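Local coordinates for long form salivary protein D7L1 (Aedes aegypti, PDB 3DXL) that binds and sequesters host biogenic amines and eicosanoids such as serotonin, noradrenaline and cysteinyl leukotrienes during mosquito blood feeding, dampening the response to the bite, at residues R176-L181 and H246-L251; W37-V42 and A108-Y113; K216-D221 and Q282-P287. One frame throughout, in Å; residues are numbered along the deposited sequence.

Interaction 1 (R176-L181 and H246-L251)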
loop_
_atom_site.group_PDB
_atom_site.type_symbol
_atom_site.label_atom_id
_atom_site.label_comp_id
_atom_site.label_asym_id
_atom_site.label_seq_id
_atom_site.Cartn_x
_atom_site.Cartn_y
_atom_site.Cartn_z
ATOM N N ARG A 176 15.549 13.456 8.321
ATOM C CA ARG A 176 15.965 12.057 8.277
ATOM C C ARG A 176 16.524 11.586 9.612
ATOM O O ARG A 176 16.664 10.384 9.833
ATOM C CB ARG A 176 16.984 11.817 7.170
ATOM C CG ARG A 176 16.410 11.924 5.774
ATOM C CD ARG A 176 17.438 11.482 4.770
ATOM N NE ARG A 176 16.929 11.542 3.402
ATOM C CZ ARG A 176 17.626 11.180 2.331
ATOM N NH1 ARG A 176 18.865 10.719 2.460
ATOM N NH2 ARG A 176 17.078 11.273 1.125
ATOM N N GLN A 177 16.835 12.537 10.490
ATOM C CA GLN A 177 17.285 12.224 11.853
ATOM C C GLN A 177 16.145 12.320 12.872
ATOM O O GLN A 177 16.372 12.436 14.085
ATOM C CB GLN A 177 18.470 13.112 12.250
ATOM C CG GLN A 177 19.715 12.886 11.398
ATOM C CD GLN A 177 20.872 13.761 11.818
ATOM O OE1 GLN A 177 21.570 13.467 12.790
ATOM N NE2 GLN A 177 21.080 14.847 11.089
ATOM N N TYR A 178 14.913 12.259 12.371
ATOM C CA TYR A 178 13.709 12.212 13.221
ATOM C C TYR A 178 13.440 13.494 14.011
ATOM O O TYR A 178 12.776 13.463 15.037
ATOM C CB TYR A 178 13.703 10.975 14.142
ATOM C CG TYR A 178 13.475 9.685 13.385
ATOM C CD1 TYR A 178 12.186 9.287 13.015
ATOM C CD2 TYR A 178 14.541 8.873 13.022
ATOM C CE1 TYR A 178 11.969 8.115 12.310
ATOM C CE2 TYR A 178 14.341 7.692 12.307
ATOM C CZ TYR A 178 13.040 7.312 11.964
ATOM O OH TYR A 178 12.791 6.143 11.262
ATOM N N THR A 179 13.939 14.624 13.524
ATOM C CA THR A 179 13.520 15.914 14.058
ATOM C C THR A 179 12.097 16.196 13.588
ATOM O O THR A 179 11.799 16.137 12.390
ATOM C CB THR A 179 14.478 17.035 13.634
ATOM O OG1 THR A 179 15.714 16.837 14.316
ATOM C CG2 THR A 179 13.937 18.403 14.005
ATOM N N VAL A 180 11.219 16.486 14.535
ATOM C CA VAL A 180 9.823 16.782 14.235
ATOM C C VAL A 180 9.638 18.285 14.051
ATOM O O VAL A 180 9.563 19.035 15.025
ATOM C CB VAL A 180 8.883 16.264 15.343
ATOM C CG1 VAL A 180 7.432 16.562 14.976
ATOM C CG2 VAL A 180 9.073 14.753 15.576
ATOM N N LEU A 181 9.601 18.726 12.801
ATOM C CA LEU A 181 9.344 20.123 12.482
ATOM C C LEU A 181 7.868 20.479 12.702
ATOM O O LEU A 181 7.012 19.589 12.792
ATOM C CB LEU A 181 9.805 20.444 11.055
ATOM C CG LEU A 181 11.268 20.114 10.729
ATOM C CD1 LEU A 181 11.552 20.361 9.263
ATOM C CD2 LEU A 181 12.234 20.937 11.593
ATOM N N HIS A 246 0.483 14.391 13.723
ATOM C CA HIS A 246 0.239 14.112 15.131
ATOM C C HIS A 246 0.752 12.740 15.552
ATOM O O HIS A 246 1.433 12.609 16.573
ATOM C CB HIS A 246 -1.245 14.225 15.467
ATOM C CG HIS A 246 -1.588 13.716 16.830
ATOM N ND1 HIS A 246 -1.355 14.445 17.978
ATOM C CD2 HIS A 246 -2.146 12.548 17.230
ATOM C CE1 HIS A 246 -1.759 13.748 19.025
ATOM N NE2 HIS A 246 -2.238 12.591 18.600
ATOM N N TYR A 247 0.403 11.706 14.783
ATOM C CA TYR A 247 0.814 10.368 15.158
ATOM C C TYR A 247 2.311 10.163 14.997
ATOM O O TYR A 247 2.940 9.511 15.836
ATOM C CB TYR A 247 0.003 9.316 14.397
ATOM C CG TYR A 247 -1.375 9.133 14.990
ATOM C CD1 TYR A 247 -1.547 8.453 16.190
ATOM C CD2 TYR A 247 -2.500 9.662 14.367
ATOM C CE1 TYR A 247 -2.801 8.291 16.748
ATOM C CE2 TYR A 247 -3.772 9.496 14.921
ATOM C CZ TYR A 247 -3.903 8.816 16.107
ATOM O OH TYR A 247 -5.145 8.644 16.663
ATOM N N TYR A 248 2.873 10.726 13.930
ATOM C CA TYR A 248 4.322 10.669 13.744
ATOM C C TYR A 248 5.067 11.287 14.940
ATOM O O TYR A 248 5.932 10.645 15.542
ATOM C CB TYR A 248 4.712 11.355 12.434
ATOM C CG TYR A 248 6.200 11.428 12.203
ATOM C CD1 TYR A 248 6.926 10.294 11.848
ATOM C CD2 TYR A 248 6.897 12.633 12.375
ATOM C CE1 TYR A 248 8.312 10.356 11.646
ATOM C CE2 TYR A 248 8.275 12.704 12.173
ATOM C CZ TYR A 248 8.971 11.566 11.812
ATOM O OH TYR A 248 10.331 11.615 11.609
ATOM N N LYS A 249 4.693 12.517 15.281
ATOM C CA LYS A 249 5.304 13.228 16.404
ATOM C C LYS A 249 5.130 12.443 17.704
ATOM O O LYS A 249 6.079 12.268 18.471
ATOM C CB LYS A 249 4.662 14.599 16.527
ATOM C CG LYS A 249 5.102 15.394 17.751
ATOM C CD LYS A 249 4.529 16.791 17.719
ATOM C CE LYS A 249 4.790 17.559 19.020
ATOM N NZ LYS A 249 6.231 17.917 19.240
ATOM N N CYS A 250 3.911 11.967 17.945
ATOM C CA CYS A 250 3.606 11.226 19.154
ATOM C C CYS A 250 4.493 9.992 19.283
ATOM O O CYS A 250 5.097 9.762 20.325
ATOM C CB CYS A 250 2.129 10.843 19.181
ATOM S SG CYS A 250 1.504 10.334 20.791
ATOM N N LEU A 251 4.597 9.211 18.209
ATOM C CA LEU A 251 5.420 8.011 18.222
ATOM C C LEU A 251 6.898 8.332 18.448
ATOM O O LEU A 251 7.562 7.678 19.256
ATOM C CB LEU A 251 5.228 7.206 16.935
ATOM C CG LEU A 251 3.907 6.427 16.879
ATOM C CD1 LEU A 251 3.547 6.088 15.443
ATOM C CD2 LEU A 251 4.006 5.176 17.723
HETATM O O HOH W 1 11.511 13.833 10.970
HETATM O O HOH W 2 7.627 19.561 17.282
#

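Interaction 2 (W37-V42 and A108-Y113)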
loop_
_atom_site.group_PDB
_atom_site.type_symbol
_atom_site.label_atom_id
_atom_site.label_comp_id
_atom_site.label_asym_id
_atom_site.label_seq_id
_atom_site.Cartn_x
_atom_site.Cartn_y
_atom_site.Cartn_z
ATOM N N TRP A 37 -1.661 -12.223 -13.488
ATOM C CA TRP A 37 -3.124 -12.282 -13.405
ATOM C C TRP A 37 -3.676 -13.688 -13.711
ATOM O O TRP A 37 -4.813 -13.846 -14.155
ATOM C CB TRP A 37 -3.761 -11.198 -14.290
ATOM C CG TRP A 37 -3.643 -9.808 -13.716
ATOM C CD1 TRP A 37 -2.487 -9.118 -13.429
ATOM C CD2 TRP A 37 -4.720 -8.943 -13.364
ATOM N NE1 TRP A 37 -2.795 -7.882 -12.918
ATOM C CE2 TRP A 37 -4.157 -7.746 -12.863
ATOM C CE3 TRP A 37 -6.116 -9.063 -13.414
ATOM C CZ2 TRP A 37 -4.944 -6.675 -12.429
ATOM C CZ3 TRP A 37 -6.896 -8.006 -12.981
ATOM C CH2 TRP A 37 -6.308 -6.826 -12.485
ATOM N N ILE A 38 -2.857 -14.704 -13.452
ATOM C CA ILE A 38 -3.266 -16.092 -13.588
ATOM C C ILE A 38 -3.493 -16.617 -12.170
ATOM O O ILE A 38 -2.535 -16.897 -11.437
ATOM C CB ILE A 38 -2.206 -16.925 -14.353
ATOM C CG1 ILE A 38 -1.935 -16.333 -15.746
ATOM C CG2 ILE A 38 -2.645 -18.371 -14.480
ATOM C CD1 ILE A 38 -0.725 -16.946 -16.457
ATOM N N ASN A 39 -4.758 -16.709 -11.777
ATOM C CA ASN A 39 -5.086 -17.080 -10.407
ATOM C C ASN A 39 -5.190 -18.588 -10.281
ATOM O O ASN A 39 -6.283 -19.151 -10.268
ATOM C CB ASN A 39 -6.362 -16.381 -9.942
ATOM C CG ASN A 39 -6.184 -14.881 -9.791
ATOM O OD1 ASN A 39 -5.066 -14.387 -9.593
ATOM N ND2 ASN A 39 -7.286 -14.145 -9.881
ATOM N N GLU A 40 -4.022 -19.221 -10.212
ATOM C CA GLU A 40 -3.889 -20.666 -10.206
ATOM C C GLU A 40 -2.820 -21.060 -9.194
ATOM O O GLU A 40 -1.908 -20.265 -8.922
ATOM C CB GLU A 40 -3.485 -21.169 -11.596
ATOM C CG GLU A 40 -4.579 -21.028 -12.650
ATOM C CD GLU A 40 -4.112 -21.356 -14.054
ATOM O OE1 GLU A 40 -2.963 -21.802 -14.235
ATOM O OE2 GLU A 40 -4.913 -21.151 -14.992
ATOM N N PRO A 41 -2.911 -22.284 -8.642
ATOM C CA PRO A 41 -3.980 -23.277 -8.853
ATOM C C PRO A 41 -5.270 -22.918 -8.125
ATOM O O PRO A 41 -5.234 -22.464 -6.978
ATOM C CB PRO A 41 -3.385 -24.576 -8.281
ATOM C CG PRO A 41 -1.945 -24.286 -8.016
ATOM C CD PRO A 41 -1.844 -22.816 -7.778
ATOM N N VAL A 42 -6.409 -23.146 -8.775
ATOM C CA VAL A 42 -7.691 -22.736 -8.208
ATOM C C VAL A 42 -8.079 -23.547 -6.968
ATOM O O VAL A 42 -8.892 -23.096 -6.170
ATOM C CB VAL A 42 -8.844 -22.740 -9.258
ATOM C CG1 VAL A 42 -8.525 -21.782 -10.404
ATOM C CG2 VAL A 42 -9.155 -24.156 -9.765
ATOM N N ALA A 108 -15.094 -19.562 -0.881
ATOM C CA ALA A 108 -16.371 -19.138 -1.449
ATOM C C ALA A 108 -16.231 -17.885 -2.314
ATOM O O ALA A 108 -16.765 -17.823 -3.429
ATOM C CB ALA A 108 -17.403 -18.932 -0.351
ATOM N N VAL A 109 -15.503 -16.892 -1.803
ATOM C CA VAL A 109 -15.264 -15.658 -2.534
ATOM C C VAL A 109 -14.512 -15.946 -3.828
ATOM O O VAL A 109 -14.903 -15.474 -4.907
ATOM C CB VAL A 109 -14.496 -14.628 -1.666
ATOM C CG1 VAL A 109 -14.102 -13.402 -2.485
ATOM C CG2 VAL A 109 -15.345 -14.221 -0.469
ATOM N N PHE A 110 -13.445 -16.736 -3.727
ATOM C CA PHE A 110 -12.649 -17.059 -4.900
ATOM C C PHE A 110 -13.465 -17.806 -5.953
ATOM O O PHE A 110 -13.411 -17.466 -7.132
ATOM C CB PHE A 110 -11.403 -17.862 -4.531
ATOM C CG PHE A 110 -10.494 -18.079 -5.686
ATOM C CD1 PHE A 110 -9.503 -17.154 -5.990
ATOM C CD2 PHE A 110 -10.657 -19.185 -6.513
ATOM C CE1 PHE A 110 -8.672 -17.340 -7.080
ATOM C CE2 PHE A 110 -9.838 -19.381 -7.608
ATOM C CZ PHE A 110 -8.837 -18.461 -7.894
ATOM N N LYS A 111 -14.201 -18.828 -5.522
ATOM C CA LYS A 111 -14.968 -19.653 -6.449
ATOM C C LYS A 111 -16.006 -18.814 -7.200
ATOM O O LYS A 111 -16.196 -18.992 -8.400
ATOM C CB LYS A 111 -15.615 -20.817 -5.695
ATOM C CG LYS A 111 -16.476 -21.733 -6.554
ATOM C CD LYS A 111 -16.978 -22.925 -5.748
ATOM C CE LYS A 111 -18.010 -23.742 -6.528
ATOM N NZ LYS A 111 -19.295 -23.007 -6.711
ATOM N N ALA A 112 -16.657 -17.894 -6.493
ATOM C CA ALA A 112 -17.682 -17.039 -7.096
ATOM C C ALA A 112 -17.105 -16.082 -8.129
ATOM O O ALA A 112 -17.690 -15.882 -9.199
ATOM C CB ALA A 112 -18.429 -16.266 -6.029
ATOM N N TYR A 113 -15.955 -15.490 -7.810
ATOM C CA TYR A 113 -15.351 -14.504 -8.689
ATOM C C TYR A 113 -14.568 -15.094 -9.865
ATOM O O TYR A 113 -14.450 -14.453 -10.899
ATOM C CB TYR A 113 -14.469 -13.516 -7.890
ATOM C CG TYR A 113 -13.951 -12.381 -8.746
ATOM C CD1 TYR A 113 -14.767 -11.292 -9.068
ATOM C CD2 TYR A 113 -12.654 -12.402 -9.253
ATOM C CE1 TYR A 113 -14.308 -10.262 -9.871
ATOM C CE2 TYR A 113 -12.187 -11.379 -10.060
ATOM C CZ TYR A 113 -13.019 -10.308 -10.365
ATOM O OH TYR A 113 -12.554 -9.299 -11.174
#

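Interaction 3 (K216-D221 and Q282-P287)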
loop_
_atom_site.group_PDB
_atom_site.type_symbol
_atom_site.label_atom_id
_atom_site.label_comp_id
_atom_site.label_asym_id
_atom_site.label_seq_id
_atom_site.Cartn_x
_atom_site.Cartn_y
_atom_site.Cartn_z
ATOM N N LYS A 216 6.384 -5.985 14.112
ATOM C CA LYS A 216 6.615 -7.417 14.109
ATOM C C LYS A 216 7.717 -7.803 13.131
ATOM O O LYS A 216 8.507 -8.706 13.402
ATOM C CB LYS A 216 5.320 -8.179 13.838
ATOM C CG LYS A 216 4.329 -8.061 14.983
ATOM C CD LYS A 216 3.051 -8.836 14.746
ATOM C CE LYS A 216 2.089 -8.646 15.916
ATOM N NZ LYS A 216 0.738 -9.208 15.625
ATOM N N LEU A 217 7.804 -7.075 12.017
ATOM C CA LEU A 217 8.847 -7.334 11.026
ATOM C C LEU A 217 10.261 -6.982 11.490
ATOM O O LEU A 217 11.233 -7.475 10.922
ATOM C CB LEU A 217 8.532 -6.650 9.691
ATOM C CG LEU A 217 7.441 -7.378 8.903
ATOM C CD1 LEU A 217 6.871 -6.483 7.818
ATOM C CD2 LEU A 217 7.954 -8.701 8.329
ATOM N N VAL A 218 10.382 -6.149 12.524
ATOM C CA VAL A 218 11.687 -5.931 13.158
ATOM C C VAL A 218 11.788 -6.634 14.507
ATOM O O VAL A 218 12.612 -6.270 15.356
ATOM C CB VAL A 218 12.098 -4.434 13.241
ATOM C CG1 VAL A 218 12.290 -3.875 11.846
ATOM C CG2 VAL A 218 11.082 -3.621 14.014
ATOM N N ASN A 219 10.952 -7.659 14.696
ATOM C CA ASN A 219 11.034 -8.545 15.866
ATOM C C ASN A 219 10.772 -7.827 17.192
ATOM O O ASN A 219 11.397 -8.117 18.217
ATOM C CB ASN A 219 12.366 -9.314 15.868
ATOM C CG ASN A 219 12.680 -9.933 14.503
ATOM O OD1 ASN A 219 11.826 -10.587 13.892
ATOM N ND2 ASN A 219 13.894 -9.715 14.016
ATOM N N LYS A 220 9.830 -6.891 17.160
ATOM C CA LYS A 220 9.456 -6.127 18.346
ATOM C C LYS A 220 8.025 -6.448 18.742
ATOM O O LYS A 220 7.136 -6.559 17.897
ATOM C CB LYS A 220 9.631 -4.618 18.111
ATOM C CG LYS A 220 11.061 -4.182 17.804
ATOM C CD LYS A 220 12.008 -4.418 18.976
ATOM C CE LYS A 220 13.449 -4.094 18.599
ATOM N NZ LYS A 220 14.391 -4.635 19.615
ATOM N N ASP A 221 7.805 -6.625 20.036
ATOM C CA ASP A 221 6.458 -6.812 20.531
ATOM C C ASP A 221 5.639 -5.543 20.332
ATOM O O ASP A 221 6.185 -4.441 20.223
ATOM C CB ASP A 221 6.455 -7.219 21.999
ATOM C CG ASP A 221 5.070 -7.576 22.479
ATOM O OD1 ASP A 221 4.509 -8.573 21.972
ATOM O OD2 ASP A 221 4.523 -6.841 23.317
ATOM N N GLN A 282 12.459 -12.327 3.337
ATOM C CA GLN A 282 13.822 -11.903 3.666
ATOM C C GLN A 282 13.996 -11.776 5.172
ATOM O O GLN A 282 13.104 -11.291 5.869
ATOM C CB GLN A 282 14.173 -10.581 2.973
ATOM C CG GLN A 282 14.229 -10.655 1.448
ATOM C CD GLN A 282 15.049 -9.532 0.822
ATOM O OE1 GLN A 282 16.183 -9.268 1.235
ATOM N NE2 GLN A 282 14.486 -8.875 -0.188
ATOM N N ALA A 283 15.147 -12.224 5.668
ATOM C CA ALA A 283 15.471 -12.105 7.084
ATOM C C ALA A 283 15.871 -10.670 7.404
ATOM O O ALA A 283 16.662 -10.056 6.674
ATOM C CB ALA A 283 16.588 -13.071 7.467
ATOM N N TYR A 284 15.310 -10.133 8.481
ATOM C CA TYR A 284 15.673 -8.799 8.952
ATOM C C TYR A 284 16.928 -8.835 9.809
ATOM O O TYR A 284 17.017 -9.620 10.746
ATOM C CB TYR A 284 14.533 -8.164 9.761
ATOM C CG TYR A 284 14.947 -6.879 10.460
ATOM C CD1 TYR A 284 15.202 -5.724 9.728
ATOM C CD2 TYR A 284 15.115 -6.829 11.847
ATOM C CE1 TYR A 284 15.594 -4.547 10.350
ATOM C CE2 TYR A 284 15.512 -5.652 12.483
ATOM C CZ TYR A 284 15.748 -4.520 11.728
ATOM O OH TYR A 284 16.130 -3.353 12.337
ATOM N N SER A 285 17.888 -7.975 9.489
ATOM C CA SER A 285 18.975 -7.701 10.418
ATOM C C SER A 285 19.168 -6.210 10.615
ATOM O O SER A 285 19.283 -5.450 9.645
ATOM C CB SER A 285 20.273 -8.394 10.007
ATOM O OG SER A 285 20.430 -9.595 10.748
ATOM N N LYS A 286 19.184 -5.810 11.884
ATOM C CA LYS A 286 19.364 -4.421 12.276
ATOM C C LYS A 286 20.634 -3.866 11.641
ATOM O O LYS A 286 21.720 -4.413 11.853
ATOM C CB LYS A 286 19.426 -4.309 13.803
ATOM C CG LYS A 286 19.248 -2.900 14.347
ATOM C CD LYS A 286 19.339 -2.881 15.866
ATOM C CE LYS A 286 19.131 -1.481 16.431
ATOM N NZ LYS A 286 20.237 -0.545 16.069
ATOM N N PRO A 287 20.499 -2.797 10.833
ATOM C CA PRO A 287 21.663 -2.185 10.200
ATOM C C PRO A 287 22.638 -1.666 11.250
ATOM O O PRO A 287 22.217 -1.257 12.338
ATOM C CB PRO A 287 21.067 -1.015 9.411
ATOM C CG PRO A 287 19.629 -1.363 9.232
ATOM C CD PRO A 287 19.250 -2.102 10.469
#

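Interaction 1 (R176-L181 and H246-L251)
Val180 lays its two methyl branches against neighbouring residues of helix 243-253, with CG1 turned to the aliphatic chain of Lys249 and CG2 to the ring of Tyr248. The lysine can be followed outward from its root. Its CB lies 3.7 Å from Val180 CG1, CG follows at 3.8 Å from the same methyl, and CD is still only 4.0 Å from it, so one branch of the valine is drawn across three successive methylenes, the two side chains running at about a right angle. The chain is extended as far as CE and then bends (chi4 69°), bringing NZ to a water that it meets at 2.9 Å as donor. That water in turn donates to Val180 O, which ties the end of the lysine back to the backbone it has packed against. NZ also forms a salt bridge with Glu253 on the same helix. The other half of the contact depends on the end of helix 172-175 in this odorant-binding domain: a Schellman motif closes the helix, with Tyr178, at positive phi, as its C-prime residue. From there the Tyr178 side chain crosses that of Tyr248 at about a right angle, although the two ring planes are only some 20° apart, and CD1 approaches Tyr248 OH to 3.3 Å, a contact without a hydrogen bond. Tyr248 CG stands opposite the backbone N (chi1 176°), carrying the ring out from the helix until its hydroxyl reaches a second water, to which it donates over 2.6 Å; this water donates to Thr179 O. The same hydroxyl also bonds a glycerol, probably from the crystallisation liquor. The hydroxyl of Tyr178 is hydrogen-bonded to Asp265, which binds noradrenaline, while Arg176, also a noradrenaline-binding residue, forms a salt bridge with Glu158 of the same site.

Interaction 2 (W37-V42 and A108-Y113)
Phe110 reaches from helix 106-119 to Asn39 and Val42 in the loop joining helices 27-34 and 45-58, in the amino-terminal odorant-binding domain. The loop starts with a Schellman motif that closes helix 27-34, Trp37, which binds leukotriene E4, taking the positive-phi C-prime position, and continues through an inverse gamma turn centred on Asn39 and a cis peptide bond before Pro41. Along the helix, Ala108 comes first, its N held by Asp105 OD2 near the start of the helix. Val109 faces inward, onto Leu55 and Phe68. Phe110 then points toward the loop: a chi1 of -174° puts the ring trans to the backbone N, extending it away from the helix so that its outer edge does the touching. CZ meets Asn39 O at 3.6 Å, with the oxygen near the ring plane, an approach that would let the slightly positive rim hydrogen face the carbonyl. Asn39 CB is 3.8 Å from Phe110 CE1, and its amide is occupied beyond the ring, with OD1 hydrogen-bonded to a glycerol molecule. At the other meta carbon, Val42 CB lies 3.9 Å from Phe110 CE2, and the valine and phenylalanine side chains cross at about a right angle. Val42 CG1, placed beside its own backbone N, also comes to the rim near the ring plane. Phe110 touches Thr47 of helix 45-58 as well, the helix that the Cys49-Cys106 disulfide ties to the beginning of helix 106-119. Further on, Ala112 packs on Phe68 and Thr102. Tyr113 packs on Leu55 and Phe68, and its OH is hydrogen-bonded to Tyr92 OH.

Interaction 3 (K216-D221 and Q282-P287)
The Schellman motif that ends helix 208-217 presents Val218 and its positive-phi C-prime residue, Asn219, to the ring of Tyr284 in the long loop after helix 257-271. Val218 makes the principal contact, a CH-pi interaction: CG1 stands over one face of the ring, 3.6 Å from its centroid and only 16° off the normal. The methyl is slightly offset toward the hydroxyl end, as its approach to Tyr284 CZ at 3.5 Å indicates. Val218 CB follows over the same side, 3.7 Å from Tyr284 CE2, so the root of the valine and one branch both bear on the aromatic surface. The opposite face is taken by the loop's own backbone, Lys286 N lying 3.6 Å above the ring plane and offset toward the rim. The ring is thus sandwiched between the helix end and its own loop, which should restrict its rotation. Asn219 meets the ring differently, from the edge: its ND2 lies near the ring plane, 3.8 Å from Tyr284 CD2, with the amide turned 61° from the ring plane. At the root of the tyrosine, Leu217 O comes to 3.6 Å from Tyr284 CB, so a backbone carbonyl next to Val218 also packs against the side chain. The phenol OH is hydrogen-bonded to Glu262 OE2. That partner belongs to helix 257-271, which contacts both segments: Tyr266 touches Val218 and meets the Tyr284 ring with planes about 50° apart, and Arg270 packs on Leu217, so the loop that later enters strand 295-296 and the end of helix 208-217 both pack on this longer helix.

Interaction 2 lies in the amino-terminal odorant-binding domain, where lipids bind, and interactions 1 and 3 lie in the carboxy-terminal half that takes biogenic amines. Interactions 1 and 2, on opposite sides of the chain's centre, have centres 42 Å apart; interaction 2 contains Trp37, which binds leukotriene E4. Interactions 1 and 3 are closer, with centres 21 Å and nearest atoms about 10 Å apart, and their segments alternate along the chain. Both reach helix 257-271: the nearest side-chain atoms of Tyr178 and Asp265 are about 3 Å apart, those of Tyr284 and Asp265 about 7 Å. Between interactions 2 and 3 the centres are 32 Å apart.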